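Local coordinates for protein laminin subunit ALPHA-1 (PDB 2JD4) that probably anchors laminin-111, a basement membrane protein, to the cell surface through its metal-binding LG4-5 domain pair, at residues A[28-32]-A[147-151]; A[62-68]-A[153-158]. The protein carries 4 engineered substitutions. One frame throughout, in Å; residues are numbered along the deposited sequence.

How the contacts relate
Both contacts tie one long loop, which runs from strand 143-146 to strand 167-174, to the same antiparallel sheet of the first laminin G domain. In contact 1 the start of this loop lies against residues 28-32, which lead into strand 31-35; in contact 2 its continuation meets the end of strand 58-64 and the turn that follows. Contact 1 is buried and relies on glycine backbone, a histidine-proline CH-pi contact and one bridging water. Contact 2 is only partly buried, farther from the centre of the chain, and held by side-chain hydrogen bonds and several waters. Leu149 joins them, its CD2 lying 3.6 Å from Tyr62 CD2.

Contact 1: A[28-32]-A[147-151]; sequences QNSHL and GGLPS
The two backbones come closest where His31 CA lies 4.6 Å from Gly148 CA, as the loop leaving strand 143-146 passes beside the residues that open strand 31-35. At this approach Gly148 CA makes a CA-H...O contact of 3.4 Å with Ser30 O. Any side chain on Gly148 would run into that oxygen, so glycine suits the place; Gly147 has a positive phi, a backbone shape that glycine adopts more readily than other residues. Ser30 O and Gly147 O, both acceptors, share the hydroxyl of Ser164.

The main side-chain contact is a CH-pi contact, Pro150 lying over one face of the His31 ring. Pro150 N lies over the ring centre, and Pro150 CD stands 4.2 Å from the centroid, 16° off its normal. A chi1 of 72°, with CG between the backbone N and the carbonyl carbon, folds the ring back so that ND1 donates to Asn29 O at 2.8 Å. This nearly straight bond (171°) lies in the ring plane and fixes the ring's rotation. Histidine thus offers both a flat face for proline and an N-H for the backbone. Water 1 lies 2.8 Å from both Leu149 N and Gln28 O, accepting from Leu149 N and probably donating to Gln28 O. Buried Gly148 O has no polar partner and rests 3.3 Å from His31 CB. The chemistry implies a joint held by close fit and a proline laid over the imidazole face, with water linking the backbones.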
ATOM      1  N   GLN A  28      -4.915  -6.675   0.900  1.00 15.96           N
ATOM      2  CA  GLN A  28      -5.951  -6.322  -0.065  1.00 18.30           C
ATOM      3  C   GLN A  28      -7.348  -6.555   0.521  1.00 16.02           C
ATOM      4  O   GLN A  28      -8.347  -6.077  -0.028  1.00 17.98           O
ATOM      5  CB  GLN A  28      -5.784  -7.134  -1.361  1.00 19.99           C
ATOM      6  CG  GLN A  28      -4.515  -6.804  -2.140  1.00 30.07           C
ATOM      7  CD  GLN A  28      -4.790  -6.188  -3.508  1.00 38.25           C
ATOM      8  OE1 GLN A  28      -5.327  -6.843  -4.406  1.00 40.03           O
ATOM      9  NE2 GLN A  28      -4.418  -4.922  -3.672  1.00 34.21           N
ATOM     10  N   ASN A  29      -7.421  -7.271   1.639  1.00 13.73           N
ATOM     11  CA  ASN A  29      -8.719  -7.542   2.264  1.00 15.15           C
ATOM     12  C   ASN A  29      -8.890  -7.060   3.706  1.00 15.00           C
ATOM     13  O   ASN A  29      -9.664  -7.631   4.475  1.00 15.04           O
ATOM     14  CB  ASN A  29      -9.044  -9.033   2.175  1.00 17.67           C
ATOM     15  CG  ASN A  29      -9.239  -9.495   0.742  1.00 24.03           C
ATOM     16  OD1 ASN A  29     -10.251  -9.185   0.099  1.00 26.70           O
ATOM     17  ND2 ASN A  29      -8.262 -10.217   0.226  1.00 18.33           N
ATOM     18  N   SER A  30      -8.175  -6.007   4.077  1.00 17.52           N
ATOM     19  CA  SER A  30      -8.325  -5.453   5.417  1.00 18.30           C
ATOM     20  C   SER A  30      -9.723  -4.835   5.461  1.00 16.53           C
ATOM     21  O   SER A  30     -10.099  -4.105   4.549  1.00 16.67           O
ATOM     22  CB  SER A  30      -7.289  -4.354   5.671  1.00 16.90           C
ATOM     23  OG  SER A  30      -5.971  -4.836   5.489  1.00 18.66           O
ATOM     24  N   HIS A  31     -10.486  -5.113   6.512  1.00 16.33           N
ATOM     25  CA  HIS A  31     -11.831  -4.549   6.610  1.00 19.73           C
ATOM     26  C   HIS A  31     -12.476  -4.790   7.970  1.00 17.03           C
ATOM     27  O   HIS A  31     -11.967  -5.554   8.789  1.00 17.31           O
ATOM     28  CB  HIS A  31     -12.742  -5.183   5.550  1.00 22.41           C
ATOM     29  CG  HIS A  31     -13.106  -6.603   5.858  1.00 16.48           C
ATOM     30  ND1 HIS A  31     -12.213  -7.646   5.733  1.00 18.27           N
ATOM     31  CD2 HIS A  31     -14.228  -7.135   6.402  1.00 17.66           C
ATOM     32  CE1 HIS A  31     -12.764  -8.756   6.192  1.00 16.01           C
ATOM     33  NE2 HIS A  31     -13.987  -8.472   6.604  1.00 20.66           N
ATOM     34  N   LEU A  32     -13.606  -4.125   8.185  1.00 18.51           N
ATOM     35  CA  LEU A  32     -14.422  -4.284   9.383  1.00 18.64           C
ATOM     36  C   LEU A  32     -15.839  -4.520   8.848  1.00 19.97           C
ATOM     37  O   LEU A  32     -16.241  -3.896   7.865  1.00 19.83           O
ATOM     38  CB  LEU A  32     -14.447  -3.007  10.238  1.00 20.13           C
ATOM     39  CG  LEU A  32     -13.203  -2.514  10.979  1.00 18.76           C
ATOM     40  CD1 LEU A  32     -13.562  -1.248  11.754  1.00 21.74           C
ATOM     41  CD2 LEU A  32     -12.697  -3.593  11.926  1.00 16.50           C
ATOM     42  N   GLY A 147     -13.723   0.002   4.755  1.00 18.10           N
ATOM     43  CA  GLY A 147     -12.322  -0.084   4.382  1.00 15.30           C
ATOM     44  C   GLY A 147     -11.895  -1.180   3.425  1.00 13.72           C
ATOM     45  O   GLY A 147     -10.761  -1.169   2.950  1.00 16.33           O
ATOM     46  N   GLY A 148     -12.784  -2.130   3.156  1.00 14.30           N
ATOM     47  CA  GLY A 148     -12.455  -3.223   2.260  1.00 14.42           C
ATOM     48  C   GLY A 148     -13.512  -4.312   2.342  1.00 14.78           C
ATOM     49  O   GLY A 148     -14.556  -4.115   2.958  1.00 17.14           O
ATOM     50  N   LEU A 149     -13.239  -5.462   1.735  1.00 19.86           N
ATOM     51  CA  LEU A 149     -14.176  -6.587   1.740  1.00 18.66           C
ATOM     52  C   LEU A 149     -13.485  -7.879   2.179  1.00 18.80           C
ATOM     53  O   LEU A 149     -12.258  -8.004   2.097  1.00 20.66           O
ATOM     54  CB  LEU A 149     -14.759  -6.798   0.330  1.00 15.48           C
ATOM     55  CG  LEU A 149     -15.477  -5.625  -0.338  1.00 18.69           C
ATOM     56  CD1 LEU A 149     -15.686  -5.941  -1.828  1.00 23.63           C
ATOM     57  CD2 LEU A 149     -16.800  -5.363   0.359  1.00 14.66           C
ATOM     58  N   PRO A 150     -14.270  -8.861   2.654  1.00 18.53           N
ATOM     59  CA  PRO A 150     -13.724 -10.148   3.097  1.00 19.47           C
ATOM     60  C   PRO A 150     -13.117 -10.859   1.888  1.00 20.27           C
ATOM     61  O   PRO A 150     -13.548 -10.644   0.753  1.00 19.02           O
ATOM     62  CB  PRO A 150     -14.953 -10.888   3.629  1.00 22.09           C
ATOM     63  CG  PRO A 150     -15.918  -9.783   3.981  1.00 21.72           C
ATOM     64  CD  PRO A 150     -15.726  -8.801   2.868  1.00 19.19           C
ATOM     65  N   SER A 151     -12.121 -11.700   2.133  1.00 20.07           N
ATOM     66  CA  SER A 151     -11.449 -12.437   1.068  1.00 23.30           C
ATOM     67  C   SER A 151     -12.393 -13.366   0.289  1.00 23.56           C
ATOM     68  O   SER A 151     -12.233 -13.568  -0.916  1.00 23.29           O
ATOM     69  CB  SER A 151     -10.302 -13.260   1.664  1.00 26.46           C
ATOM     70  OG  SER A 151      -9.565 -13.911   0.648  1.00 41.10           O
TER
HETATM   71  O   HOH W   1     -11.156  -5.623  -0.182  1.00 19.75           O

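Contact 2: A[62-68]-A[153-158]; sequences YVAHQNQ and YRARNI
Gln68 OE1 is gripped by the backbone N of Arg156 at 2.6 Å, which uses a lone pair in the carbonyl plane, and by water 2 at 3.0 Å. The other end of the same amide is engaged too: Gln68 NE2 donates to Arg154 O at 2.9 Å, almost straight at 175°, although the donor sits tilted from that carbonyl's plane. Chain extension beyond CG (chi2 -164°) carries the amide across to the loop, where its C=O and N-H meet a backbone N-H and C=O two residues apart. Glutamine suits the place because it has both a donor and an acceptor on an arm long enough. With an alanine here, Arg156 N and Arg154 O would probably lose these mates, and the loop would be less firmly tied to the turn.

The guanidinium of Arg156 lays one face over Gln68 CB, and its plane is turned only moderately from the amide.

Beside the amide, the hydroxyls of Tyr62 and Tyr153 hydrogen-bond at 3.1 Å. Their rings meet rim to rim with planes at 63°, Tyr62 CE2 lying 3.4 Å from Tyr153 CE2, while Ile158 CD1 packs 4.0 Å from Tyr62 CD1. Water 2 also joins Tyr62 OH to Arg156 O, and water 3 links Tyr153 OH to His65 O. The type I turn from His65 to Gln68 is closed by Gln68 N donating to His65 O and reinforced by Asn67 N donating to His65 ND1, in the ring plane.

The turn leads toward Asp70, a magnesium ligand that His65 touches. Strand 58-64 itself runs between strands 71-77 and 143-146, and Tyr62 packs on Thr73 of one and Tyr145 of the other.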
ATOM      1  N   TYR A  62     -19.107  -0.341   1.584  1.00 16.15           N
ATOM      2  CA  TYR A  62     -19.998  -1.081   0.702  1.00 20.32           C
ATOM      3  C   TYR A  62     -21.160  -1.723   1.467  1.00 22.07           C
ATOM      4  O   TYR A  62     -20.981  -2.234   2.576  1.00 21.87           O
ATOM      5  CB  TYR A  62     -19.182  -2.165  -0.010  1.00 17.30           C
ATOM      6  CG  TYR A  62     -19.960  -3.154  -0.848  1.00 23.63           C
ATOM      7  CD1 TYR A  62     -20.378  -2.835  -2.143  1.00 21.68           C
ATOM      8  CD2 TYR A  62     -20.241  -4.428  -0.362  1.00 24.45           C
ATOM      9  CE1 TYR A  62     -21.049  -3.765  -2.927  1.00 20.43           C
ATOM     10  CE2 TYR A  62     -20.916  -5.366  -1.138  1.00 23.79           C
ATOM     11  CZ  TYR A  62     -21.315  -5.030  -2.417  1.00 21.36           C
ATOM     12  OH  TYR A  62     -21.975  -5.959  -3.184  1.00 25.63           O
ATOM     13  N   VAL A  63     -22.349  -1.671   0.870  1.00 19.27           N
ATOM     14  CA  VAL A  63     -23.554  -2.293   1.426  1.00 19.11           C
ATOM     15  C   VAL A  63     -24.288  -2.879   0.227  1.00 22.58           C
ATOM     16  O   VAL A  63     -24.261  -2.301  -0.862  1.00 20.68           O
ATOM     17  CB  VAL A  63     -24.490  -1.286   2.148  1.00 21.60           C
ATOM     18  CG1 VAL A  63     -23.848  -0.810   3.438  1.00 22.50           C
ATOM     19  CG2 VAL A  63     -24.816  -0.116   1.238  1.00 24.93           C
ATOM     20  N   ALA A  64     -24.926  -4.030   0.406  1.00 21.48           N
ATOM     21  CA  ALA A  64     -25.617  -4.647  -0.716  1.00 21.78           C
ATOM     22  C   ALA A  64     -26.620  -5.706  -0.318  1.00 24.67           C
ATOM     23  O   ALA A  64     -26.567  -6.273   0.781  1.00 24.70           O
ATOM     24  CB  ALA A  64     -24.602  -5.250  -1.676  1.00 26.39           C
ATOM     25  N   HIS A  65     -27.536  -5.978  -1.241  1.00 23.45           N
ATOM     26  CA  HIS A  65     -28.552  -6.984  -1.031  1.00 24.54           C
ATOM     27  C   HIS A  65     -27.827  -8.317  -1.106  1.00 26.48           C
ATOM     28  O   HIS A  65     -26.713  -8.401  -1.638  1.00 23.63           O
ATOM     29  CB  HIS A  65     -29.613  -6.873  -2.131  1.00 30.93           C
ATOM     30  CG  HIS A  65     -30.784  -7.782  -1.938  1.00 35.10           C
ATOM     31  ND1 HIS A  65     -30.716  -9.142  -2.152  1.00 39.42           N
ATOM     32  CD2 HIS A  65     -32.050  -7.528  -1.531  1.00 39.99           C
ATOM     33  CE1 HIS A  65     -31.889  -9.686  -1.883  1.00 42.37           C
ATOM     34  NE2 HIS A  65     -32.716  -8.729  -1.503  1.00 41.84           N
ATOM     35  N   GLN A  66     -28.442  -9.356  -0.557  1.00 27.06           N
ATOM     36  CA  GLN A  66     -27.845 -10.681  -0.585  1.00 30.53           C
ATOM     37  C   GLN A  66     -27.586 -11.124  -2.029  1.00 29.53           C
ATOM     38  O   GLN A  66     -26.580 -11.771  -2.307  1.00 29.54           O
ATOM     39  CB  GLN A  66     -28.767 -11.692   0.105  1.00 36.96           C
ATOM     40  CG  GLN A  66     -28.237 -13.121   0.124  1.00 43.08           C
ATOM     41  CD  GLN A  66     -27.025 -13.297   1.022  1.00 51.05           C
ATOM     42  OE1 GLN A  66     -26.506 -14.405   1.167  1.00 54.31           O
ATOM     43  NE2 GLN A  66     -26.568 -12.205   1.632  1.00 51.99           N
ATOM     44  N   ASN A  67     -28.492 -10.780  -2.943  1.00 30.59           N
ATOM     45  CA  ASN A  67     -28.323 -11.165  -4.345  1.00 32.25           C
ATOM     46  C   ASN A  67     -27.545 -10.117  -5.127  1.00 34.24           C
ATOM     47  O   ASN A  67     -27.308 -10.275  -6.326  1.00 33.04           O
ATOM     48  CB  ASN A  67     -29.677 -11.423  -5.031  1.00 36.08           C
ATOM     49  CG  ASN A  67     -30.571 -10.191  -5.079  1.00 40.72           C
ATOM     50  OD1 ASN A  67     -30.120  -9.086  -5.375  1.00 40.79           O
ATOM     51  ND2 ASN A  67     -31.857 -10.388  -4.812  1.00 41.89           N
ATOM     52  N   GLN A  68     -27.154  -9.051  -4.431  1.00 32.53           N
ATOM     53  CA  GLN A  68     -26.376  -7.961  -5.013  1.00 31.88           C
ATOM     54  C   GLN A  68     -27.069  -7.134  -6.091  1.00 33.19           C
ATOM     55  O   GLN A  68     -26.409  -6.396  -6.819  1.00 33.59           O
ATOM     56  CB  GLN A  68     -25.047  -8.498  -5.556  1.00 28.43           C
ATOM     57  CG  GLN A  68     -24.094  -8.978  -4.467  1.00 26.84           C
ATOM     58  CD  GLN A  68     -22.672  -9.136  -4.967  1.00 21.14           C
ATOM     59  OE1 GLN A  68     -22.126  -8.230  -5.584  1.00 30.11           O
ATOM     60  NE2 GLN A  68     -22.064 -10.284  -4.693  1.00 23.33           N
ATOM     61  N   TYR A 153     -15.606 -12.870  -0.297  1.00 24.95           N
ATOM     62  CA  TYR A 153     -16.666 -12.140  -0.996  1.00 25.12           C
ATOM     63  C   TYR A 153     -16.311 -11.769  -2.440  1.00 25.31           C
ATOM     64  O   TYR A 153     -15.174 -11.411  -2.733  1.00 26.01           O
ATOM     65  CB  TYR A 153     -17.006 -10.866  -0.209  1.00 22.81           C
ATOM     66  CG  TYR A 153     -18.340 -10.253  -0.555  1.00 27.18           C
ATOM     67  CD1 TYR A 153     -19.528 -10.838  -0.123  1.00 29.48           C
ATOM     68  CD2 TYR A 153     -18.415  -9.093  -1.323  1.00 26.08           C
ATOM     69  CE1 TYR A 153     -20.761 -10.283  -0.447  1.00 31.85           C
ATOM     70  CE2 TYR A 153     -19.641  -8.528  -1.653  1.00 28.81           C
ATOM     71  CZ  TYR A 153     -20.809  -9.128  -1.212  1.00 29.16           C
ATOM     72  OH  TYR A 153     -22.022  -8.573  -1.537  1.00 32.65           O
ATOM     73  N   ARG A 154     -17.296 -11.858  -3.332  1.00 24.62           N
ATOM     74  CA  ARG A 154     -17.123 -11.517  -4.749  1.00 25.70           C
ATOM     75  C   ARG A 154     -18.113 -10.409  -5.080  1.00 24.08           C
ATOM     76  O   ARG A 154     -19.250 -10.694  -5.431  1.00 28.65           O
ATOM     77  CB  ARG A 154     -17.439 -12.723  -5.645  1.00 32.16           C
ATOM     78  CG  ARG A 154     -16.447 -13.879  -5.607  1.00 36.23           C
ATOM     79  CD  ARG A 154     -15.103 -13.480  -6.185  1.00 43.27           C
ATOM     80  NE  ARG A 154     -14.116 -13.233  -5.139  1.00 51.04           N
ATOM     81  CZ  ARG A 154     -13.623 -14.183  -4.354  1.00 53.20           C
ATOM     82  NH1 ARG A 154     -14.024 -15.439  -4.503  1.00 55.20           N
ATOM     83  NH2 ARG A 154     -12.733 -13.881  -3.418  1.00 54.15           N
ATOM     84  N   ALA A 155     -17.701  -9.148  -4.965  1.00 23.83           N
ATOM     85  CA  ALA A 155     -18.609  -8.039  -5.245  1.00 23.71           C
ATOM     86  C   ALA A 155     -18.807  -7.848  -6.748  1.00 25.44           C
ATOM     87  O   ALA A 155     -17.839  -7.742  -7.497  1.00 24.15           O
ATOM     88  CB  ALA A 155     -18.079  -6.747  -4.617  1.00 23.97           C
ATOM     89  N   ARG A 156     -20.066  -7.786  -7.176  1.00 26.01           N
ATOM     90  CA  ARG A 156     -20.383  -7.619  -8.590  1.00 25.68           C
ATOM     91  C   ARG A 156     -20.881  -6.215  -8.940  1.00 25.19           C
ATOM     92  O   ARG A 156     -21.513  -5.535  -8.131  1.00 20.37           O
ATOM     93  CB  ARG A 156     -21.439  -8.656  -9.019  1.00 27.93           C
ATOM     94  CG  ARG A 156     -21.050 -10.108  -8.742  1.00 28.02           C
ATOM     95  CD  ARG A 156     -21.939 -11.099  -9.492  1.00 30.70           C
ATOM     96  NE  ARG A 156     -23.346 -11.010  -9.105  1.00 31.37           N
ATOM     97  CZ  ARG A 156     -23.875 -11.574  -8.022  1.00 30.41           C
ATOM     98  NH1 ARG A 156     -23.124 -12.288  -7.196  1.00 29.57           N
ATOM     99  NH2 ARG A 156     -25.168 -11.417  -7.763  1.00 35.16           N
ATOM    100  N   ASN A 157     -20.574  -5.793 -10.162  1.00 24.14           N
ATOM    101  CA  ASN A 157     -20.990  -4.500 -10.694  1.00 21.41           C
ATOM    102  C   ASN A 157     -20.566  -3.212  -9.982  1.00 22.65           C
ATOM    103  O   ASN A 157     -21.329  -2.246  -9.939  1.00 23.82           O
ATOM    104  CB  ASN A 157     -22.508  -4.499 -10.911  1.00 23.15           C
ATOM    105  CG  ASN A 157     -22.951  -5.567 -11.910  1.00 25.54           C
ATOM    106  OD1 ASN A 157     -22.379  -5.700 -12.994  1.00 24.36           O
ATOM    107  ND2 ASN A 157     -23.970  -6.331 -11.546  1.00 20.55           N
ATOM    108  N   ILE A 158     -19.360  -3.192  -9.417  1.00 22.11           N
ATOM    109  CA  ILE A 158     -18.852  -1.974  -8.797  1.00 20.60           C
ATOM    110  C   ILE A 158     -17.435  -1.727  -9.322  1.00 20.77           C
ATOM    111  O   ILE A 158     -16.657  -0.969  -8.740  1.00 19.82           O
ATOM    112  CB  ILE A 158     -18.859  -2.027  -7.231  1.00 21.34           C
ATOM    113  CG1 ILE A 158     -17.817  -3.014  -6.703  1.00 19.66           C
ATOM    114  CG2 ILE A 158     -20.252  -2.406  -6.738  1.00 19.85           C
ATOM    115  CD1 ILE A 158     -17.756  -3.050  -5.177  1.00 22.94           C
TER
HETATM  116  O   HOH W   2     -22.849  -5.277  -5.604  1.00 32.09           O
HETATM  117  O   HOH W   3     -24.495  -9.054  -0.223  1.00 29.69           O
HETATM  118  O   HOH W   4     -25.398  -6.049  -9.314  1.00 34.56           O